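Alkyl hydroperoxide reductase AhpD (Deinococcus radiodurans R1, PDB 6K40) probably acts as an AhpD-like antioxidant protein that helps to reduce peroxides. Local coordinates at residues A[18-23]-A[50-55]; A[31-36]-A[46-51]; A[61-66]-A[167-172]; A[74-79]-A[104-109]; A[85-88]-A[94-97]. One frame throughout, in Å; residues are numbered along the deposited sequence.

Contacts 1 and 2 form a continuous patch at one end of this all-helical chain: they share Gln50 and Ala51, their centres are about 9 Å apart, and Pro20 also packs on Arg48. Contact 4 lies on the opposite side of the chain's centre from contact 1, about 31 Å away between centres. Contacts 4 and 5 join the same two helices, 76-90 and 93-107, about 14 Å apart between centres. Contact 5 holds Cys95; a glycerol, probably from the crystallisation liquor, lies about 3 Å from its side chain and may mark a pocket. Contact 2 reaches contact 5 through a probable hydrogen bond, Val46 N to Tyr94 OH. Contact 3 touches contacts 2 (Trp61-Phe47), 4 (Ala167-Leu74) and 5 (Ile171-Val86).

Contact 1. Residues A[18-23]-A[50-55]; sequences AVPTED and QALNGE
Leu52 sets the end of its isobutyl group against the backbone of Ala18, while Pro20 lays the rim of its ring along the turn formed by Ala51 and Leu52. The leucine does this with CG anti to its own backbone N (chi1 -179°), which swings the fork toward the incoming chain so that both methyls face the same oxygen: Leu52 CD1 is 3.5 Å and Leu52 CD2 3.7 Å from Ala18 O. Leu52 CD1 also approaches the methyl of the same residue, at 4.3 Å from Ala18 CB.

Two residues on, Pro20 uses two ring atoms. Pro20 CD rests 3.9 Å from Leu52 CA. Pro20 CG sits 3.8 Å from Ala51 O and 4.2 Å from Ala51 CB. The backbones are close here, with Pro20 CA and Leu52 CA 5.5 Å apart. Pro20 also touches Ala25, just before helix 27-40.

In the fold, the contact lays the N-terminal loop against the connection between helices 45-49 and 54-69. Beyond the touching residues, Glu55 OE2 is hydrogen-bonded to His26 NE2, a second tie between the same two regions. Pro20 and Ala51 are buried, whereas Ala18 and Leu52 lie at the exposed border. The 177 Å² of shared surface is mostly carbon, packed against carbon and against the backbone oxygens of Ala18 and Ala51, so cohesion here rests on shape and on burial of the proline rather than on directional bonds.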
# COMPACT_ATOMS: atom_id res chain seq x y z
N ALA A 18 0.74 -27.83 0.67
CA ALA A 18 -0.06 -28.53 -0.32
C ALA A 18 -1.45 -27.92 -0.40
O ALA A 18 -2.01 -27.47 0.61
CB ALA A 18 -0.15 -30.02 0.02
N VAL A 19 -2.01 -27.90 -1.60
CA VAL A 19 -3.33 -27.35 -1.85
C VAL A 19 -4.26 -28.51 -2.18
O VAL A 19 -3.89 -29.37 -2.99
CB VAL A 19 -3.32 -26.33 -3.01
CG1 VAL A 19 -4.61 -25.52 -3.04
CG2 VAL A 19 -2.12 -25.40 -2.87
N PRO A 20 -5.44 -28.60 -1.57
CA PRO A 20 -6.35 -29.70 -1.91
C PRO A 20 -6.83 -29.58 -3.35
O PRO A 20 -7.15 -28.49 -3.81
CB PRO A 20 -7.50 -29.52 -0.91
CG PRO A 20 -7.44 -28.08 -0.52
CD PRO A 20 -5.98 -27.73 -0.52
N THR A 21 -6.85 -30.71 -4.07
CA THR A 21 -7.36 -30.76 -5.45
C THR A 21 -8.84 -31.12 -5.49
O THR A 21 -9.49 -31.29 -4.47
CB THR A 21 -6.57 -31.74 -6.30
OG1 THR A 21 -6.60 -33.02 -5.65
CG2 THR A 21 -5.14 -31.26 -6.49
N GLU A 22 -9.41 -31.25 -6.69
CA GLU A 22 -10.82 -31.63 -6.73
C GLU A 22 -11.02 -33.05 -6.23
O GLU A 22 -12.15 -33.46 -5.93
CB GLU A 22 -11.37 -31.68 -8.14
CG GLU A 22 -12.57 -30.85 -8.42
CD GLU A 22 -12.67 -30.57 -9.89
OE1 GLU A 22 -12.57 -29.40 -10.35
OE2 GLU A 22 -13.10 -31.53 -10.56
N ASP A 23 -9.94 -33.81 -6.18
CA ASP A 23 -10.10 -35.22 -5.88
C ASP A 23 -10.11 -35.45 -4.38
O ASP A 23 -10.91 -36.23 -3.87
CB ASP A 23 -8.97 -36.00 -6.55
CG ASP A 23 -9.25 -36.28 -8.01
OD1 ASP A 23 -8.36 -36.03 -8.85
OD2 ASP A 23 -10.36 -36.77 -8.34
N GLN A 50 -6.19 -22.33 2.09
CA GLN A 50 -6.45 -22.56 3.51
C GLN A 50 -7.32 -23.78 3.76
O GLN A 50 -7.41 -24.22 4.91
CB GLN A 50 -7.09 -21.33 4.12
CG GLN A 50 -6.80 -21.14 5.60
CD GLN A 50 -7.33 -19.83 6.12
OE1 GLN A 50 -7.04 -18.77 5.56
NE2 GLN A 50 -8.11 -19.88 7.19
N ALA A 51 -7.95 -24.34 2.73
CA ALA A 51 -8.90 -25.43 2.91
C ALA A 51 -8.22 -26.79 3.03
O ALA A 51 -8.91 -27.81 2.99
CB ALA A 51 -9.89 -25.46 1.75
N LEU A 52 -6.89 -26.83 3.18
CA LEU A 52 -6.20 -28.11 3.34
C LEU A 52 -6.72 -28.86 4.56
O LEU A 52 -6.82 -30.10 4.54
CB LEU A 52 -4.70 -27.89 3.44
CG LEU A 52 -3.81 -29.13 3.59
CD1 LEU A 52 -3.78 -29.92 2.30
CD2 LEU A 52 -2.41 -28.74 4.03
N ASN A 53 -7.05 -28.14 5.63
CA ASN A 53 -7.73 -28.70 6.80
C ASN A 53 -9.21 -28.34 6.68
O ASN A 53 -9.62 -27.24 7.06
CB ASN A 53 -7.12 -28.18 8.09
CG ASN A 53 -5.70 -28.67 8.31
OD1 ASN A 53 -5.21 -29.51 7.56
ND2 ASN A 53 -5.04 -28.15 9.33
N GLY A 54 -10.01 -29.27 6.15
CA GLY A 54 -11.39 -29.02 5.77
C GLY A 54 -12.32 -28.43 6.81
O GLY A 54 -12.88 -27.34 6.60
N GLU A 55 -12.52 -29.13 7.93
CA GLU A 55 -13.49 -28.69 8.92
C GLU A 55 -13.05 -27.39 9.58
O GLU A 55 -13.88 -26.51 9.85
CB GLU A 55 -13.71 -29.78 9.96
CG GLU A 55 -14.39 -31.02 9.41
CD GLU A 55 -15.85 -30.78 9.07
OE1 GLU A 55 -16.46 -29.87 9.68
OE2 GLU A 55 -16.39 -31.49 8.19

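Contact 2. Residues A[31-36]-A[46-51]; sequences KLWSKA and VFRAQA
Trp33 NE1 donates to Phe47 O at 2.9 Å, with an N-H...O angle of 167°, a nearly straight bond. The oxygen lies in the indole plane, at its edge, yet the donor stands well above the carbonyl plane, 73° out of it, so the bond does not follow a lone-pair direction. With Trp33 CG anti to the carbonyl carbon and the ring turned so that CD1 nearly eclipses CA, the indole carries its N-H across the gap, and the pyrrole side of the ring slides past the base of Phe47, with Trp33 CD1 3.9 Å from Phe47 CB.

Over one face of the same indole comes Arg48 in a cation-pi contact, its CZ 4.7 Å from the centroid of the six-membered ring. The chain is extended from CG to NE, and Arg48 NH1 leads, 3.6 Å from Trp33 CZ3. The guanidinium is steeply inclined, its plane 58° from that of the indole, so it presents an edge rather than stacking flat.

These residues join helices 27-40 and 45-49, which are consecutive in the chain and run in roughly opposite directions, forming a small N-terminal helical hairpin. Deeper in it, Leu32 CD2 lies over the centre of the Phe47 ring in a CH-pi contact, 4.0 Å from the centroid, while Ala36 CB lies at the ring's edge, 4.1 Å from Phe47 CD2. Phe47 in turn meets Trp61 edge-to-face, and Leu32 packs on Phe57 and Trp61, so helix 54-69 backs the pair. Arg48 also touches Leu14, and Trp33 touches Val43.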
# COMPACT_ATOMS: atom_id res chain seq x y z
N LYS A 31 -18.30 -27.64 -2.36
CA LYS A 31 -19.57 -26.92 -2.50
C LYS A 31 -19.35 -25.41 -2.40
O LYS A 31 -19.96 -24.64 -3.15
CB LYS A 31 -20.56 -27.39 -1.44
CG LYS A 31 -21.92 -26.72 -1.54
CD LYS A 31 -22.92 -27.31 -0.55
CE LYS A 31 -22.76 -26.70 0.83
NZ LYS A 31 -21.74 -27.42 1.65
N LEU A 32 -18.44 -24.98 -1.52
CA LEU A 32 -18.13 -23.56 -1.43
C LEU A 32 -17.40 -23.07 -2.68
O LEU A 32 -17.63 -21.95 -3.13
CB LEU A 32 -17.29 -23.29 -0.18
CG LEU A 32 -16.85 -21.83 0.00
CD1 LEU A 32 -18.07 -20.93 0.20
CD2 LEU A 32 -15.88 -21.70 1.16
N TRP A 33 -16.53 -23.91 -3.25
CA TRP A 33 -15.88 -23.56 -4.52
C TRP A 33 -16.91 -23.31 -5.61
O TRP A 33 -16.83 -22.32 -6.35
CB TRP A 33 -14.92 -24.68 -4.93
CG TRP A 33 -13.67 -24.76 -4.11
CD1 TRP A 33 -13.28 -23.91 -3.12
CD2 TRP A 33 -12.64 -25.75 -4.21
NE1 TRP A 33 -12.07 -24.31 -2.60
CE2 TRP A 33 -11.66 -25.43 -3.26
CE3 TRP A 33 -12.45 -26.87 -5.03
CZ2 TRP A 33 -10.50 -26.20 -3.09
CZ3 TRP A 33 -11.31 -27.63 -4.86
CH2 TRP A 33 -10.35 -27.29 -3.90
N SER A 34 -17.89 -24.20 -5.72
CA SER A 34 -18.91 -24.06 -6.75
C SER A 34 -19.78 -22.84 -6.50
O SER A 34 -20.16 -22.14 -7.45
CB SER A 34 -19.76 -25.32 -6.84
OG SER A 34 -19.06 -26.35 -7.51
N LYS A 35 -20.08 -22.54 -5.23
CA LYS A 35 -20.89 -21.37 -4.94
C LYS A 35 -20.13 -20.08 -5.24
O LYS A 35 -20.69 -19.13 -5.81
CB LYS A 35 -21.33 -21.41 -3.48
CG LYS A 35 -22.20 -20.26 -3.01
CD LYS A 35 -22.35 -20.31 -1.48
CE LYS A 35 -22.58 -18.94 -0.86
NZ LYS A 35 -23.86 -18.32 -1.30
N ALA A 36 -18.83 -20.06 -4.93
CA ALA A 36 -18.01 -18.89 -5.20
C ALA A 36 -17.92 -18.63 -6.69
O ALA A 36 -17.98 -17.48 -7.14
CB ALA A 36 -16.62 -19.07 -4.60
N VAL A 46 -7.73 -18.09 -1.43
CA VAL A 46 -7.72 -18.50 -0.02
C VAL A 46 -8.61 -19.72 0.17
O VAL A 46 -8.27 -20.63 0.94
CB VAL A 46 -8.14 -17.33 0.89
CG1 VAL A 46 -9.58 -16.89 0.61
CG2 VAL A 46 -7.97 -17.72 2.35
N PHE A 47 -9.73 -19.79 -0.56
CA PHE A 47 -10.63 -20.93 -0.47
C PHE A 47 -9.96 -22.22 -0.90
O PHE A 47 -10.38 -23.31 -0.49
CB PHE A 47 -11.88 -20.69 -1.32
CG PHE A 47 -12.82 -19.65 -0.75
CD1 PHE A 47 -12.58 -19.08 0.48
CD2 PHE A 47 -13.93 -19.25 -1.47
CE1 PHE A 47 -13.45 -18.12 1.00
CE2 PHE A 47 -14.80 -18.30 -0.97
CZ PHE A 47 -14.55 -17.73 0.27
N ARG A 48 -8.94 -22.13 -1.75
CA ARG A 48 -8.18 -23.30 -2.16
C ARG A 48 -7.04 -23.59 -1.19
O ARG A 48 -6.85 -24.74 -0.77
CB ARG A 48 -7.61 -23.12 -3.57
CG ARG A 48 -8.66 -22.96 -4.66
CD ARG A 48 -8.05 -23.22 -6.02
NE ARG A 48 -9.00 -22.95 -7.10
CZ ARG A 48 -9.93 -23.81 -7.51
NH1 ARG A 48 -10.04 -25.00 -6.94
NH2 ARG A 48 -10.74 -23.48 -8.50
N ALA A 49 -6.29 -22.56 -0.81
CA ALA A 49 -5.07 -22.77 -0.04
C ALA A 49 -5.37 -23.14 1.41
O ALA A 49 -4.87 -24.14 1.92
CB ALA A 49 -4.19 -21.53 -0.11
N GLN A 50 -6.19 -22.33 2.09
CA GLN A 50 -6.45 -22.56 3.51
C GLN A 50 -7.32 -23.78 3.76
O GLN A 50 -7.41 -24.22 4.91
CB GLN A 50 -7.09 -21.33 4.12
CG GLN A 50 -6.80 -21.14 5.60
CD GLN A 50 -7.33 -19.83 6.12
OE1 GLN A 50 -7.04 -18.77 5.56
NE2 GLN A 50 -8.11 -19.88 7.19
N ALA A 51 -7.95 -24.34 2.73
CA ALA A 51 -8.90 -25.43 2.91
C ALA A 51 -8.22 -26.79 3.03
O ALA A 51 -8.91 -27.81 2.99
CB ALA A 51 -9.89 -25.46 1.75

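Contact 3. Residues A[61-66]-A[167-172]; sequences WNYFNL and AVQVIA
Tyr63 OH donates a hydrogen bond of 2.9 Å to Gln169 OE1, the single direct meeting between helix segments 61-66 and 167-172. Both helices belong to the all-helical AhpD-like fold, and the bond bridges helix 54-69 to the long helix 161-184 across about a hundred residues of sequence, near the surface.

The phenol comes to the amide from outside its plane: the donor is tilted 31° from the carbonyl plane, and ring and amide are turned 36° against each other. Tyr63 OH is also 3.3 Å from Gln169 CG, so the hydroxyl lies alongside the aliphatic chain as well as at the amide oxygen. With CG anti to its backbone N, the tyrosine reaches out across the gap, while Gln169 adopts an unusual first torsion, chi1 -99°, before its chain runs out extended.

Next outward come the residues around this pair. Met173, a turn further along helix 161-184, packs on Tyr63, and Leu67 of helix 54-69 packs on Gln169. Only 80 Å² is buried between the segments, so the tie is local and polar. The amide nitrogen, Gln169 NE2, makes a weak hydrogen bond to Leu165 O of its own helix.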
# COMPACT_ATOMS: atom_id res chain seq x y z
N TRP A 61 -14.52 -20.06 7.89
CA TRP A 61 -15.28 -19.31 6.90
C TRP A 61 -16.64 -18.92 7.43
O TRP A 61 -17.11 -17.80 7.19
CB TRP A 61 -15.42 -20.10 5.60
CG TRP A 61 -16.34 -19.42 4.63
CD1 TRP A 61 -17.53 -19.90 4.14
CD2 TRP A 61 -16.16 -18.14 4.02
NE1 TRP A 61 -18.08 -19.00 3.27
CE2 TRP A 61 -17.27 -17.91 3.18
CE3 TRP A 61 -15.16 -17.16 4.10
CZ2 TRP A 61 -17.41 -16.74 2.42
CZ3 TRP A 61 -15.30 -16.00 3.35
CH2 TRP A 61 -16.42 -15.80 2.53
N ASN A 62 -17.30 -19.82 8.16
CA ASN A 62 -18.57 -19.47 8.80
C ASN A 62 -18.41 -18.21 9.64
O ASN A 62 -19.13 -17.21 9.44
CB ASN A 62 -19.05 -20.65 9.64
CG ASN A 62 -20.35 -20.38 10.34
OD1 ASN A 62 -21.41 -20.31 9.71
ND2 ASN A 62 -20.29 -20.25 11.66
N TYR A 63 -17.43 -18.21 10.55
CA TYR A 63 -17.25 -17.05 11.42
C TYR A 63 -16.86 -15.80 10.63
O TYR A 63 -17.46 -14.73 10.81
CB TYR A 63 -16.19 -17.35 12.49
CG TYR A 63 -15.87 -16.16 13.37
CD1 TYR A 63 -16.88 -15.31 13.83
CD2 TYR A 63 -14.56 -15.87 13.74
CE1 TYR A 63 -16.59 -14.22 14.63
CE2 TYR A 63 -14.27 -14.78 14.54
CZ TYR A 63 -15.28 -13.96 14.98
OH TYR A 63 -14.99 -12.88 15.78
N PHE A 64 -15.87 -15.92 9.74
CA PHE A 64 -15.35 -14.77 9.01
C PHE A 64 -16.43 -14.16 8.12
O PHE A 64 -16.58 -12.93 8.06
CB PHE A 64 -14.14 -15.18 8.18
CG PHE A 64 -13.53 -14.07 7.38
CD1 PHE A 64 -12.57 -13.24 7.93
CD2 PHE A 64 -13.93 -13.84 6.06
CE1 PHE A 64 -12.01 -12.21 7.19
CE2 PHE A 64 -13.38 -12.81 5.32
CZ PHE A 64 -12.42 -12.00 5.89
N ASN A 65 -17.16 -15.00 7.39
CA ASN A 65 -18.23 -14.53 6.53
C ASN A 65 -19.30 -13.81 7.34
O ASN A 65 -19.77 -12.74 6.95
CB ASN A 65 -18.84 -15.71 5.77
CG ASN A 65 -19.66 -15.27 4.58
OD1 ASN A 65 -19.55 -14.14 4.11
ND2 ASN A 65 -20.50 -16.17 4.09
N LEU A 66 -19.70 -14.38 8.49
CA LEU A 66 -20.70 -13.70 9.31
C LEU A 66 -20.20 -12.35 9.80
O LEU A 66 -20.94 -11.36 9.81
CB LEU A 66 -21.10 -14.58 10.49
CG LEU A 66 -22.13 -13.95 11.43
CD1 LEU A 66 -23.46 -13.74 10.71
CD2 LEU A 66 -22.32 -14.79 12.68
N ALA A 167 -16.35 -3.97 15.64
CA ALA A 167 -15.14 -3.37 15.09
C ALA A 167 -13.89 -4.00 15.68
O ALA A 167 -12.91 -4.25 14.97
CB ALA A 167 -15.15 -1.86 15.33
N VAL A 168 -13.89 -4.24 17.00
CA VAL A 168 -12.76 -4.91 17.64
C VAL A 168 -12.57 -6.29 17.04
O VAL A 168 -11.44 -6.70 16.73
CB VAL A 168 -12.97 -4.97 19.16
CG1 VAL A 168 -11.91 -5.83 19.81
CG2 VAL A 168 -12.96 -3.57 19.75
N GLN A 169 -13.67 -7.02 16.85
CA GLN A 169 -13.60 -8.34 16.23
C GLN A 169 -13.01 -8.26 14.83
O GLN A 169 -12.19 -9.11 14.45
CB GLN A 169 -14.99 -8.97 16.18
CG GLN A 169 -15.27 -9.96 17.28
CD GLN A 169 -16.72 -10.37 17.31
OE1 GLN A 169 -17.04 -11.56 17.32
NE2 GLN A 169 -17.62 -9.39 17.32
N VAL A 170 -13.40 -7.26 14.05
CA VAL A 170 -12.91 -7.16 12.67
C VAL A 170 -11.41 -6.86 12.66
O VAL A 170 -10.64 -7.48 11.92
CB VAL A 170 -13.71 -6.10 11.89
CG1 VAL A 170 -13.02 -5.77 10.57
CG2 VAL A 170 -15.13 -6.60 11.66
N ILE A 171 -10.97 -5.91 13.49
CA ILE A 171 -9.55 -5.57 13.56
C ILE A 171 -8.73 -6.80 13.95
O ILE A 171 -7.71 -7.13 13.32
CB ILE A 171 -9.31 -4.40 14.53
CG1 ILE A 171 -9.95 -3.12 13.99
CG2 ILE A 171 -7.82 -4.21 14.77
CD1 ILE A 171 -10.29 -2.10 15.07
N ALA A 172 -9.18 -7.52 14.98
CA ALA A 172 -8.43 -8.68 15.44
C ALA A 172 -8.49 -9.82 14.42
O ALA A 172 -7.49 -10.53 14.21
CB ALA A 172 -8.97 -9.12 16.80

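Contact 4. Residues A[74-79]-A[104-109]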
# COMPACT_ATOMS: atom_id res chain seq x y z
N LEU A 74 -22.01 -2.80 11.70
CA LEU A 74 -21.22 -1.89 10.89
C LEU A 74 -21.54 -2.10 9.42
O LEU A 74 -21.90 -3.20 9.00
CB LEU A 74 -19.71 -2.10 11.13
CG LEU A 74 -19.15 -1.78 12.51
CD1 LEU A 74 -17.69 -2.23 12.61
CD2 LEU A 74 -19.27 -0.30 12.83
N SER A 75 -21.44 -1.02 8.65
CA SER A 75 -21.58 -1.12 7.20
C SER A 75 -20.41 -1.91 6.61
O SER A 75 -19.35 -2.06 7.22
CB SER A 75 -21.64 0.27 6.57
OG SER A 75 -20.35 0.83 6.46
N ASN A 76 -20.62 -2.43 5.40
CA ASN A 76 -19.54 -3.10 4.69
C ASN A 76 -18.37 -2.15 4.43
O ASN A 76 -17.20 -2.56 4.50
CB ASN A 76 -20.05 -3.69 3.38
CG ASN A 76 -20.94 -4.90 3.60
OD1 ASN A 76 -22.16 -4.81 3.47
ND2 ASN A 76 -20.33 -6.03 3.93
N ALA A 77 -18.66 -0.88 4.14
CA ALA A 77 -17.59 0.08 3.86
C ALA A 77 -16.70 0.27 5.08
O ALA A 77 -15.47 0.34 4.96
CB ALA A 77 -18.18 1.41 3.41
N GLU A 78 -17.30 0.35 6.28
CA GLU A 78 -16.51 0.52 7.49
C GLU A 78 -15.65 -0.71 7.77
O GLU A 78 -14.47 -0.59 8.15
CB GLU A 78 -17.43 0.80 8.68
CG GLU A 78 -17.73 2.27 8.90
CD GLU A 78 -19.09 2.51 9.54
OE1 GLU A 78 -19.89 1.55 9.61
OE2 GLU A 78 -19.35 3.65 9.98
N ARG A 79 -16.21 -1.90 7.57
CA ARG A 79 -15.45 -3.12 7.79
C ARG A 79 -14.27 -3.21 6.82
O ARG A 79 -13.17 -3.59 7.21
CB ARG A 79 -16.34 -4.35 7.63
CG ARG A 79 -17.34 -4.57 8.74
CD ARG A 79 -18.65 -5.01 8.13
NE ARG A 79 -19.28 -6.08 8.88
CZ ARG A 79 -20.38 -6.71 8.49
NH1 ARG A 79 -20.98 -6.36 7.36
NH2 ARG A 79 -20.89 -7.68 9.24
N ARG A 104 -12.85 -0.24 -2.46
CA ARG A 104 -13.15 0.55 -3.65
C ARG A 104 -14.59 0.35 -4.09
O ARG A 104 -15.28 1.30 -4.47
CB ARG A 104 -12.20 0.17 -4.79
CG ARG A 104 -10.78 0.67 -4.63
CD ARG A 104 -10.03 0.60 -5.95
NE ARG A 104 -9.98 -0.76 -6.49
CZ ARG A 104 -9.07 -1.67 -6.17
NH1 ARG A 104 -8.11 -1.37 -5.30
NH2 ARG A 104 -9.11 -2.87 -6.72
N GLU A 105 -15.07 -0.90 -4.04
CA GLU A 105 -16.45 -1.18 -4.44
C GLU A 105 -17.45 -0.52 -3.49
O GLU A 105 -18.35 0.20 -3.93
CB GLU A 105 -16.68 -2.69 -4.51
CG GLU A 105 -18.05 -3.09 -5.01
CD GLU A 105 -18.34 -4.57 -4.82
OE1 GLU A 105 -17.38 -5.33 -4.59
OE2 GLU A 105 -19.52 -4.96 -4.91
N PHE A 106 -17.30 -0.76 -2.19
CA PHE A 106 -18.31 -0.32 -1.24
C PHE A 106 -18.27 1.19 -1.00
O PHE A 106 -19.30 1.79 -0.68
CB PHE A 106 -18.16 -1.06 0.09
CG PHE A 106 -18.56 -2.50 0.03
CD1 PHE A 106 -19.83 -2.86 -0.39
CD2 PHE A 106 -17.67 -3.51 0.38
CE1 PHE A 106 -20.21 -4.19 -0.46
CE2 PHE A 106 -18.04 -4.84 0.32
CZ PHE A 106 -19.31 -5.18 -0.10
N SER A 107 -17.11 1.82 -1.14
CA SER A 107 -16.99 3.25 -0.89
C SER A 107 -17.21 4.09 -2.13
O SER A 107 -17.61 5.25 -2.02
CB SER A 107 -15.62 3.57 -0.29
OG SER A 107 -14.61 3.50 -1.28
N GLY A 108 -16.96 3.52 -3.31
CA GLY A 108 -17.04 4.29 -4.54
C GLY A 108 -16.00 5.37 -4.68
O GLY A 108 -16.14 6.24 -5.55
N ASP A 109 -14.95 5.35 -3.85
CA ASP A 109 -13.91 6.37 -3.83
C ASP A 109 -12.56 5.66 -3.89
O ASP A 109 -11.99 5.31 -2.85
CB ASP A 109 -14.03 7.25 -2.58
CG ASP A 109 -13.25 8.55 -2.69
OD1 ASP A 109 -12.32 8.62 -3.53
OD2 ASP A 109 -13.55 9.49 -1.93
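This is a surface CH-pi contact at one end of a helical hairpin, where the start of helix 76-90 lies beside the end of helix 93-107. Asn76 CB sits over the centre of the Phe106 ring, 3.6 Å from its centroid and 1° off the ring normal. The asparagine amide follows the same face, its plane 18° from that of the ring, with Asn76 CG 4.1 Å from Phe106 CZ. Phe106 holds its CG beside its backbone N and anti to the carbonyl carbon, a torsion that turns the ring toward helix 76-90. Beside the stack, Ala77 CB meets Phe106 CB at 4.1 Å.

Both helix ends are fixed locally. Ser75 and Glu78 form a capping box: Glu78 N donates to Ser75 OG at 3.1 Å, and Ser75 N returns a bond to Glu78 OE1 at 3.2 Å. Glu78 OE2 is salt-bridged to Arg128. After Phe106, Ser107 OG accepts from Asp109 N at 3.2 Å in an ST turn, and Gly108 takes a positive phi as the chain leaves the helix.

The polar end of Asn76 is engaged beyond the pair, ND2 donating to Asn69 O. That bond probably holds the amide flat over the ring, leaving the contact itself to dispersion and CH-pi attraction.

Contact 5. Residues A[85-88]-A[94-97]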
# COMPACT_ATOMS: atom_id res chain seq x y z
N VAL A 85 -6.81 -0.88 6.44
CA VAL A 85 -5.81 -0.28 7.33
C VAL A 85 -4.95 -1.36 7.97
O VAL A 85 -3.71 -1.29 7.96
CB VAL A 85 -6.50 0.59 8.40
CG1 VAL A 85 -5.51 0.94 9.51
CG2 VAL A 85 -7.06 1.85 7.77
N VAL A 86 -5.60 -2.40 8.50
CA VAL A 86 -4.86 -3.46 9.20
C VAL A 86 -3.94 -4.20 8.23
O VAL A 86 -2.79 -4.49 8.56
CB VAL A 86 -5.84 -4.41 9.90
CG1 VAL A 86 -5.09 -5.57 10.54
CG2 VAL A 86 -6.66 -3.66 10.94
N SER A 87 -4.44 -4.51 7.04
CA SER A 87 -3.64 -5.26 6.08
C SER A 87 -2.45 -4.44 5.58
O SER A 87 -1.38 -5.00 5.34
CB SER A 87 -4.53 -5.69 4.91
OG SER A 87 -5.59 -6.50 5.39
N GLY A 88 -2.62 -3.12 5.44
CA GLY A 88 -1.48 -2.29 5.12
C GLY A 88 -0.45 -2.25 6.24
O GLY A 88 0.75 -2.28 5.98
N TYR A 94 -2.19 -10.39 0.07
CA TYR A 94 -3.49 -10.98 -0.24
C TYR A 94 -4.61 -10.10 0.29
O TYR A 94 -5.52 -9.70 -0.47
CB TYR A 94 -3.60 -12.39 0.35
CG TYR A 94 -4.81 -13.15 -0.16
CD1 TYR A 94 -6.09 -12.87 0.32
CD2 TYR A 94 -4.68 -14.14 -1.13
CE1 TYR A 94 -7.20 -13.56 -0.15
CE2 TYR A 94 -5.78 -14.83 -1.60
CZ TYR A 94 -7.03 -14.54 -1.11
OH TYR A 94 -8.12 -15.22 -1.59
N CYS A 95 -4.57 -9.79 1.59
CA CYS A 95 -5.67 -9.03 2.18
C CYS A 95 -5.67 -7.59 1.67
O CYS A 95 -6.73 -7.04 1.38
CB CYS A 95 -5.57 -9.08 3.71
SG CYS A 95 -5.73 -10.73 4.44
N ALA A 96 -4.49 -7.01 1.47
CA ALA A 96 -4.42 -5.66 0.91
C ALA A 96 -5.14 -5.60 -0.43
O ALA A 96 -6.05 -4.79 -0.62
CB ALA A 96 -2.97 -5.19 0.76
N VAL A 97 -4.78 -6.49 -1.36
CA VAL A 97 -5.36 -6.45 -2.70
C VAL A 97 -6.87 -6.73 -2.65
O VAL A 97 -7.68 -5.94 -3.15
CB VAL A 97 -4.64 -7.44 -3.63
CG1 VAL A 97 -5.36 -7.55 -4.96
CG2 VAL A 97 -3.19 -7.00 -3.83
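Van der Waals packing joins Ser87 to Cys95 and Ala96. Ser87 OG lies 3.1 Å from Cys95 CB, a close approach, and Ser87 CB is 3.7 Å from the same atom; the serine thus sets its methylene and hydroxyl oxygen against the base of the cysteine side chain. Ser87 CB is also 3.7 Å from Ala96 N, and the Ser87 and Ala96 CB atoms are 4.5 Å apart. Small side chains let the backbones come near, with Ser87 CA 5.2 Å from Ala96 CA.

Polar bonding involves partners outside the two segments. With OG beside its backbone N (chi1 -59°), Ser87 directs its hydroxyl back to its own helix, where it bonds Ala83 O, while Asn178 ND2 of helix 161-184 also bonds it. The buried hydroxyl thus has two partners.

The ligand environment is the third element. The Cys95 side chain is about 3 Å from a bound glycerol, probably from the crystallisation liquor, and the residue takes the second cysteine position of the CXXC motif that is redox-active in AhpD relatives, consistent with a similar site here.

Helices 76-90 and 93-107 meet here near their connecting turn. Thr177 and Asn178 of helix 161-184 pack on Cys95, helix 127-141 backs Val85 and Val86, and Val118 of the second subunit touches Ala96.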